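Long-range contacts in DnaJ homolog subfamily C member 3 (Mus musculus, PDB 3IEG), which binds misfolded proteins as an endoplasmic reticulum co-chaperone, stimulates the HSPA8/HSC70 ATPase and inhibits the kinase GCN2 in the unfolded protein response: residues E4-L9 against L23-A28; A73-G78 against D92-V97; E155-R160 against L177-K182. All coordinates share one frame; numbering follows the deposited sequence.

Contact 1. Residues E4-L9 against L23-A28; sequences EKHLEL and LSQFHA
His6 meets Gln25 and Ala28 across the two antiparallel helices of the first tetratricopeptide repeat (TPR 1), the helix-turn-helix unit made by helices 2-15 and 19-32. TPR 1 is one of the first two repeats, whose hydrophobic groove binds misfolded proteins. The short segments approach to 8.1 Å between axes, with their N-to-C directions 158° apart. Going outward along the side chain, His6 CB lies 3.5 Å from the carbonyl oxygen O of Gln25. CG stands anti to the carbonyl carbon of its own residue (chi1 -78°), which places it beside the backbone N. At the ring edge His6 ND1 comes to 2.6 Å from NE2 of Gln25, and the imidazole and Gln25 side chains cross at about a right angle. On one His6 ring face lies the methyl of Ala28: Ala28 CB stands 3.5 Å from the ring centroid and 4° off the normal, a CH-pi contact placed almost exactly over the centre. CE1 and NE2 at the tip of the ring are both close to that same methyl. With an alanine here, the Ala28 methyl and the Gln25 amide would lose the ring between the helices, and the amide would probably be freer to turn. Gln25 is also bordered by Leu9, whose CB is 3.8 Å from NE2 of Gln25. Another flank of the interface is apolar and buried: Leu7 and Phe26 cross at about a right angle, and Leu7 CD2 is 4.1 Å from Phe26 CD2. Behind it the next helix, 37-50, is reached by Phe26 through Arg42 and by Leu23 through Phe47. The Phe26 ring also turns its edge to the backbone, CE2 lying 3.5 Å from O of Leu7.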
# COMPACT_ATOMS: atom_id res chain seq x y z
N GLU A 4 19.55 -41.27 -13.19
CA GLU A 4 18.45 -41.80 -13.99
C GLU A 4 17.33 -42.31 -13.10
O GLU A 4 16.15 -42.14 -13.41
CB GLU A 4 18.95 -42.93 -14.89
CG GLU A 4 18.10 -43.13 -16.14
CD GLU A 4 17.94 -41.84 -16.95
OE1 GLU A 4 18.97 -41.27 -17.36
OE2 GLU A 4 16.78 -41.41 -17.17
N LYS A 5 17.71 -42.93 -11.99
CA LYS A 5 16.77 -43.49 -11.04
C LYS A 5 16.02 -42.36 -10.32
O LYS A 5 14.82 -42.47 -10.07
CB LYS A 5 17.50 -44.41 -10.06
CG LYS A 5 16.72 -45.66 -9.68
CD LYS A 5 15.78 -45.43 -8.48
CE LYS A 5 14.51 -46.28 -8.58
NZ LYS A 5 14.76 -47.74 -8.85
N HIS A 6 16.73 -41.28 -10.01
CA HIS A 6 16.11 -40.10 -9.43
C HIS A 6 15.14 -39.45 -10.41
O HIS A 6 14.04 -39.03 -10.03
CB HIS A 6 17.16 -39.09 -8.98
CG HIS A 6 17.83 -39.43 -7.69
ND1 HIS A 6 17.14 -39.61 -6.51
CD2 HIS A 6 19.14 -39.60 -7.38
CE1 HIS A 6 17.99 -39.89 -5.54
NE2 HIS A 6 19.21 -39.89 -6.04
N LEU A 7 15.53 -39.40 -11.68
CA LEU A 7 14.70 -38.80 -12.71
C LEU A 7 13.39 -39.54 -12.86
O LEU A 7 12.32 -38.93 -12.87
CB LEU A 7 15.44 -38.75 -14.04
CG LEU A 7 16.46 -37.63 -14.18
CD1 LEU A 7 17.33 -37.85 -15.41
CD2 LEU A 7 15.77 -36.26 -14.23
N GLU A 8 13.49 -40.86 -12.95
CA GLU A 8 12.34 -41.74 -13.14
C GLU A 8 11.33 -41.64 -11.98
O GLU A 8 10.13 -41.46 -12.21
CB GLU A 8 12.83 -43.18 -13.36
CG GLU A 8 11.74 -44.25 -13.51
CD GLU A 8 10.64 -43.88 -14.52
OE1 GLU A 8 10.92 -43.14 -15.51
OE2 GLU A 8 9.50 -44.36 -14.32
N LEU A 9 11.84 -41.72 -10.75
CA LEU A 9 11.02 -41.58 -9.55
C LEU A 9 10.27 -40.24 -9.52
O LEU A 9 9.05 -40.21 -9.31
CB LEU A 9 11.90 -41.72 -8.30
CG LEU A 9 11.53 -42.75 -7.21
CD1 LEU A 9 10.18 -42.46 -6.50
CD2 LEU A 9 11.56 -44.19 -7.76
N LEU A 23 10.18 -32.70 -6.41
CA LEU A 23 11.23 -31.69 -6.33
C LEU A 23 12.52 -32.26 -5.75
O LEU A 23 13.60 -32.00 -6.27
CB LEU A 23 10.78 -30.48 -5.51
CG LEU A 23 11.74 -29.29 -5.42
CD1 LEU A 23 12.01 -28.75 -6.81
CD2 LEU A 23 11.19 -28.20 -4.53
N SER A 24 12.38 -33.04 -4.68
CA SER A 24 13.51 -33.61 -3.96
C SER A 24 14.35 -34.51 -4.89
O SER A 24 15.58 -34.42 -4.90
CB SER A 24 13.01 -34.39 -2.75
OG SER A 24 13.84 -34.19 -1.61
N GLN A 25 13.66 -35.34 -5.67
CA GLN A 25 14.30 -36.24 -6.62
C GLN A 25 15.04 -35.50 -7.73
O GLN A 25 16.16 -35.86 -8.11
CB GLN A 25 13.26 -37.16 -7.26
CG GLN A 25 12.65 -38.19 -6.31
CD GLN A 25 13.68 -39.13 -5.70
OE1 GLN A 25 13.70 -39.33 -4.49
NE2 GLN A 25 14.54 -39.69 -6.54
N PHE A 26 14.40 -34.45 -8.26
CA PHE A 26 15.00 -33.66 -9.32
C PHE A 26 16.19 -32.83 -8.81
O PHE A 26 17.14 -32.61 -9.56
CB PHE A 26 13.95 -32.79 -10.02
CG PHE A 26 12.89 -33.57 -10.76
CD1 PHE A 26 11.59 -33.08 -10.85
CD2 PHE A 26 13.18 -34.79 -11.36
CE1 PHE A 26 10.60 -33.80 -11.55
CE2 PHE A 26 12.20 -35.52 -12.05
CZ PHE A 26 10.91 -35.02 -12.15
N HIS A 27 16.13 -32.39 -7.54
CA HIS A 27 17.28 -31.77 -6.87
C HIS A 27 18.47 -32.73 -6.83
O HIS A 27 19.58 -32.38 -7.21
CB HIS A 27 16.92 -31.35 -5.44
CG HIS A 27 16.54 -29.91 -5.30
ND1 HIS A 27 15.37 -29.50 -4.68
CD2 HIS A 27 17.18 -28.78 -5.68
CE1 HIS A 27 15.30 -28.18 -4.69
NE2 HIS A 27 16.38 -27.72 -5.30
N ALA A 28 18.20 -33.95 -6.37
CA ALA A 28 19.19 -35.01 -6.26
C ALA A 28 19.80 -35.30 -7.61
O ALA A 28 21.01 -35.49 -7.71
CB ALA A 28 18.55 -36.27 -5.69

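Contact 2. Residues A73-G78 against D92-V97; sequences ARLQRG and DDFKKV
Arg77 and Asp93 bring their flat groups together almost in one plane, 9° apart, between the antiparallel helices 71-84 and 87-98 of the third tetratricopeptide repeat (TPR 3). The guanidinium meets the carboxylate side-on: Arg77 NE donates to Asp93 OD2 at 2.6 Å, and Arg77 NH2 to Asp93 OD1 at 2.9 Å. Each oxygen uses its syn lone pair, and both lie within a few degrees of the guanidinium plane. A bend at chi3 of Arg77 (71°) puts NE on the side of the acid. Arg74 is placed differently. Its guanidinium plane is steeply inclined to the carboxylate; Asp93 OD1 lies at its edge, giving a weak hydrogen bond from Arg74 NE at 3.3 Å, while Lys96 CD lies 3.9 Å above one face of that guanidinium, toward the rim. The strongest polar partner of Arg74 is the carbonyl oxygen of Met68, reached by NH1. The buried Asp93 is thus the shared acid of a network with two arginines, whose charges would probably favour its ionised form. Arg77 in addition rests on Leu57, Thr61 and Ile64 of helix 53-66, which ties the pair to the preceding repeat.

The Phe94 ring is the aromatic flat group here. Over one face stands Gly78 CA, 4.2 Å from the Phe94 ring centroid, a CH-pi contact with a residue that has no side chain; Leu75 CD1 is at the edge, 4.1 Å from Phe94 CE1. The ring also touches Gln113 and Leu114 of helix 104-132. Segment axes come within 8.4 Å at 153°. Val97 closes the apolar side: its CG2 approaches the backbone N of Leu75 to 3.6 Å and packs against Leu75 CB as well.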
# COMPACT_ATOMS: atom_id res chain seq x y z
N ALA A 73 11.09 -25.48 -23.02
CA ALA A 73 11.61 -24.67 -21.92
C ALA A 73 11.60 -23.20 -22.26
O ALA A 73 11.34 -22.36 -21.39
CB ALA A 73 13.00 -25.12 -21.55
N ARG A 74 11.90 -22.88 -23.52
CA ARG A 74 11.89 -21.50 -23.97
C ARG A 74 10.47 -20.96 -24.02
O ARG A 74 10.22 -19.82 -23.64
CB ARG A 74 12.60 -21.35 -25.32
CG ARG A 74 12.67 -19.91 -25.79
CD ARG A 74 13.44 -19.73 -27.08
NE ARG A 74 14.83 -19.38 -26.82
CZ ARG A 74 15.85 -20.09 -27.27
NH1 ARG A 74 15.62 -21.16 -28.00
NH2 ARG A 74 17.09 -19.74 -27.00
N LEU A 75 9.52 -21.78 -24.45
CA LEU A 75 8.14 -21.34 -24.44
C LEU A 75 7.73 -20.95 -23.02
O LEU A 75 7.13 -19.89 -22.82
CB LEU A 75 7.21 -22.41 -25.00
CG LEU A 75 5.71 -22.07 -24.95
CD1 LEU A 75 5.38 -20.85 -25.79
CD2 LEU A 75 4.87 -23.25 -25.39
N GLN A 76 8.09 -21.77 -22.03
CA GLN A 76 7.76 -21.50 -20.63
C GLN A 76 8.38 -20.20 -20.12
O GLN A 76 7.71 -19.42 -19.45
CB GLN A 76 8.13 -22.69 -19.72
CG GLN A 76 7.30 -23.98 -19.93
CD GLN A 76 5.80 -23.74 -19.96
OE1 GLN A 76 5.27 -22.93 -19.20
NE2 GLN A 76 5.10 -24.43 -20.84
N ARG A 77 9.64 -19.97 -20.44
CA ARG A 77 10.31 -18.72 -20.04
C ARG A 77 9.63 -17.50 -20.65
O ARG A 77 9.46 -16.49 -19.97
CB ARG A 77 11.79 -18.73 -20.38
CG ARG A 77 12.51 -17.53 -19.81
CD ARG A 77 14.00 -17.59 -20.00
NE ARG A 77 14.35 -17.41 -21.40
CZ ARG A 77 15.59 -17.41 -21.84
NH1 ARG A 77 16.59 -17.58 -20.99
NH2 ARG A 77 15.83 -17.26 -23.13
N GLY A 78 9.25 -17.61 -21.91
CA GLY A 78 8.47 -16.59 -22.59
C GLY A 78 7.22 -16.20 -21.83
O GLY A 78 6.90 -15.02 -21.71
N ASP A 92 11.26 -11.97 -28.07
CA ASP A 92 12.45 -12.64 -28.52
C ASP A 92 12.34 -14.16 -28.30
O ASP A 92 12.62 -14.94 -29.21
CB ASP A 92 13.67 -12.08 -27.82
CG ASP A 92 14.96 -12.54 -28.44
OD1 ASP A 92 15.41 -11.90 -29.42
OD2 ASP A 92 15.54 -13.54 -27.96
N ASP A 93 11.92 -14.57 -27.10
CA ASP A 93 11.74 -15.99 -26.79
C ASP A 93 10.65 -16.66 -27.62
O ASP A 93 10.90 -17.72 -28.20
CB ASP A 93 11.49 -16.21 -25.29
CG ASP A 93 12.76 -16.58 -24.55
OD1 ASP A 93 13.81 -16.70 -25.19
OD2 ASP A 93 12.71 -16.76 -23.32
N PHE A 94 9.47 -16.06 -27.69
CA PHE A 94 8.40 -16.59 -28.51
C PHE A 94 8.81 -16.69 -29.97
O PHE A 94 8.55 -17.70 -30.62
CB PHE A 94 7.15 -15.73 -28.40
CG PHE A 94 6.54 -15.69 -27.03
CD1 PHE A 94 6.14 -16.86 -26.39
CD2 PHE A 94 6.32 -14.47 -26.39
CE1 PHE A 94 5.57 -16.82 -25.14
CE2 PHE A 94 5.74 -14.42 -25.13
CZ PHE A 94 5.36 -15.59 -24.51
N LYS A 95 9.44 -15.64 -30.50
CA LYS A 95 9.89 -15.65 -31.88
C LYS A 95 10.88 -16.80 -32.15
O LYS A 95 10.78 -17.48 -33.17
CB LYS A 95 10.49 -14.29 -32.28
CG LYS A 95 9.47 -13.28 -32.77
CD LYS A 95 10.03 -11.85 -32.86
CE LYS A 95 8.93 -10.87 -33.34
NZ LYS A 95 9.02 -9.47 -32.77
N LYS A 96 11.83 -17.02 -31.24
CA LYS A 96 12.80 -18.10 -31.41
C LYS A 96 12.18 -19.51 -31.31
O LYS A 96 12.66 -20.46 -31.94
CB LYS A 96 13.96 -17.96 -30.43
CG LYS A 96 14.91 -16.80 -30.74
CD LYS A 96 16.09 -16.78 -29.77
CE LYS A 96 17.07 -15.65 -30.06
NZ LYS A 96 18.06 -15.45 -28.96
N VAL A 97 11.11 -19.62 -30.51
CA VAL A 97 10.31 -20.83 -30.42
C VAL A 97 9.74 -21.18 -31.80
O VAL A 97 9.82 -22.34 -32.23
CB VAL A 97 9.16 -20.65 -29.37
CG1 VAL A 97 8.01 -21.62 -29.63
CG2 VAL A 97 9.69 -20.80 -27.94

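Contact 3. Residues E155-R160 against L177-K182; sequences ELRELR and LKAASK
Arg157 sends its CG anti to the backbone N (chi1 -160°), while Glu158 sends its CG anti to the carbonyl carbon (chi1 -67°), and both methylenes arrive at the same methyl, that of Ala180. This is the helix pair of the fifth tetratricopeptide repeat (TPR 5), helices 154-166 and 170-181, nearly antiparallel at 167° between the short segments and 8.7 Å between their axes. Arg157 CG lies 3.9 Å from Ala180 CB, and Glu158 CG lies 3.8 Å from that atom. Further out, the Arg157 guanidinium passes across Ala179: the methyl CB of Ala179 lies over one face, 3.5 Å from Arg157 NH2, with NE and CZ of Arg157 only slightly farther from the methyl. The Ala179 methyl thus lies against one face of the guanidinium, and no hydrogen bond joins the two segments. Ala179 and Ala180 both point their CB atoms toward the facing helix, but they meet different chemistry: Ala180 the CG methylenes of Arg157 and Glu158, Ala179 the guanidinium.

Leu177 supplies the remaining apolar contact: Leu177 CD2 is 4.1 Å from Glu158 CG, and the two side chains cross at about a right angle. The backbones are close here, with 5.9 Å between the CA atoms of Glu158 and Leu177. Charges are paired beside this interface: Arg160 makes salt bridges with Asp144 and Asp176, the latter lying just ahead of the 177-182 segment on helix 170-181. Leu156 and Leu159 turn to helices 136-149 and 104-132, whereas Leu177 reaches Leu197 of helix 188-201. Ala180 CB also comes near the backbone end of the arginine, 4.1 Å from Arg157 CB.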
# COMPACT_ATOMS: atom_id res chain seq x y z
N GLU A 155 7.68 -2.04 -12.03
CA GLU A 155 7.92 -0.63 -12.35
C GLU A 155 6.67 0.08 -12.91
O GLU A 155 6.44 1.26 -12.63
CB GLU A 155 9.13 -0.42 -13.29
CG GLU A 155 10.20 -1.55 -13.34
CD GLU A 155 10.67 -2.06 -11.98
OE1 GLU A 155 11.31 -1.29 -11.24
OE2 GLU A 155 10.42 -3.25 -11.66
N LEU A 156 5.87 -0.63 -13.70
CA LEU A 156 4.64 -0.06 -14.25
C LEU A 156 3.59 0.11 -13.17
O LEU A 156 2.78 1.02 -13.22
CB LEU A 156 4.10 -0.90 -15.40
CG LEU A 156 4.92 -0.87 -16.69
CD1 LEU A 156 4.08 -1.42 -17.83
CD2 LEU A 156 5.41 0.55 -17.00
N ARG A 157 3.62 -0.80 -12.20
CA ARG A 157 2.89 -0.67 -10.95
C ARG A 157 3.24 0.62 -10.23
O ARG A 157 2.37 1.37 -9.80
CB ARG A 157 3.25 -1.84 -10.04
CG ARG A 157 2.26 -2.10 -8.97
CD ARG A 157 1.26 -3.06 -9.52
NE ARG A 157 0.11 -3.17 -8.64
CZ ARG A 157 -0.69 -4.21 -8.63
NH1 ARG A 157 -0.44 -5.22 -9.45
NH2 ARG A 157 -1.72 -4.24 -7.80
N GLU A 158 4.54 0.87 -10.07
CA GLU A 158 4.99 2.08 -9.41
C GLU A 158 4.66 3.32 -10.22
O GLU A 158 4.36 4.35 -9.64
CB GLU A 158 6.49 2.00 -9.12
CG GLU A 158 6.85 0.94 -8.08
CD GLU A 158 8.34 0.89 -7.78
OE1 GLU A 158 9.15 1.00 -8.72
OE2 GLU A 158 8.71 0.74 -6.59
N LEU A 159 4.70 3.22 -11.55
CA LEU A 159 4.32 4.32 -12.42
C LEU A 159 2.85 4.69 -12.28
O LEU A 159 2.50 5.87 -12.27
CB LEU A 159 4.65 4.03 -13.88
CG LEU A 159 4.32 5.16 -14.88
CD1 LEU A 159 5.32 6.30 -14.77
CD2 LEU A 159 4.28 4.64 -16.30
N ARG A 160 1.98 3.69 -12.17
CA ARG A 160 0.57 3.92 -11.90
C ARG A 160 0.39 4.60 -10.54
O ARG A 160 -0.49 5.44 -10.37
CB ARG A 160 -0.23 2.62 -11.94
CG ARG A 160 -1.73 2.82 -12.05
CD ARG A 160 -2.47 1.84 -11.18
NE ARG A 160 -3.13 0.78 -11.92
CZ ARG A 160 -3.35 -0.45 -11.46
NH1 ARG A 160 -2.93 -0.81 -10.25
NH2 ARG A 160 -3.96 -1.33 -12.23
N LEU A 177 2.01 0.75 -4.42
CA LEU A 177 3.38 0.65 -3.96
C LEU A 177 3.59 -0.55 -3.05
O LEU A 177 4.65 -1.18 -3.09
CB LEU A 177 3.82 1.93 -3.27
CG LEU A 177 3.95 3.14 -4.19
CD1 LEU A 177 3.90 4.41 -3.36
CD2 LEU A 177 5.21 3.07 -5.03
N LYS A 178 2.59 -0.88 -2.24
CA LYS A 178 2.65 -2.07 -1.41
C LYS A 178 2.67 -3.31 -2.28
O LYS A 178 3.51 -4.20 -2.08
CB LYS A 178 1.49 -2.13 -0.40
CG LYS A 178 1.68 -1.26 0.82
CD LYS A 178 0.59 -1.56 1.85
CE LYS A 178 0.86 -0.88 3.19
NZ LYS A 178 2.20 -1.26 3.75
N ALA A 179 1.75 -3.37 -3.25
CA ALA A 179 1.74 -4.49 -4.20
C ALA A 179 3.10 -4.64 -4.88
O ALA A 179 3.66 -5.74 -4.90
CB ALA A 179 0.63 -4.33 -5.21
N ALA A 180 3.64 -3.54 -5.38
CA ALA A 180 4.94 -3.50 -6.05
C ALA A 180 6.08 -4.01 -5.18
O ALA A 180 7.03 -4.60 -5.70
CB ALA A 180 5.25 -2.09 -6.51
N SER A 181 6.00 -3.75 -3.88
CA SER A 181 7.04 -4.14 -2.93
C SER A 181 7.11 -5.65 -2.74
O SER A 181 8.17 -6.20 -2.48
CB SER A 181 6.83 -3.44 -1.58
OG SER A 181 5.60 -3.82 -1.01
N LYS A 182 5.96 -6.31 -2.88
CA LYS A 182 5.89 -7.76 -2.83
C LYS A 182 6.50 -8.45 -4.06
O LYS A 182 6.71 -9.66 -4.04
CB LYS A 182 4.43 -8.20 -2.64
CG LYS A 182 3.90 -8.02 -1.23
CD LYS A 182 2.38 -7.91 -1.21
CE LYS A 182 1.89 -7.28 0.11
NZ LYS A 182 0.67 -6.41 -0.07

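All three contacts join the two antiparallel helices of one tetratricopeptide repeat, in repeats 1, 3 and 5, and they follow one another along the chain without touching: contact 1 and contact 2 have centres 26 Å apart, as do contact 2 and contact 3. Contact 2 is the buried one, and covers 451 Å² against 323 Å² and 228 Å² for contacts 1 and 3, which are partly buried. Its chemistry fits its place, with a salt-bridge network and an aromatic ring in a largely buried interface. Contact 1, at the N-terminal end, combines an imidazole with a methyl over its face and a buried Leu-Phe pair, and contact 3, near the centre of the chain, sets alanine methyls under charged side chains.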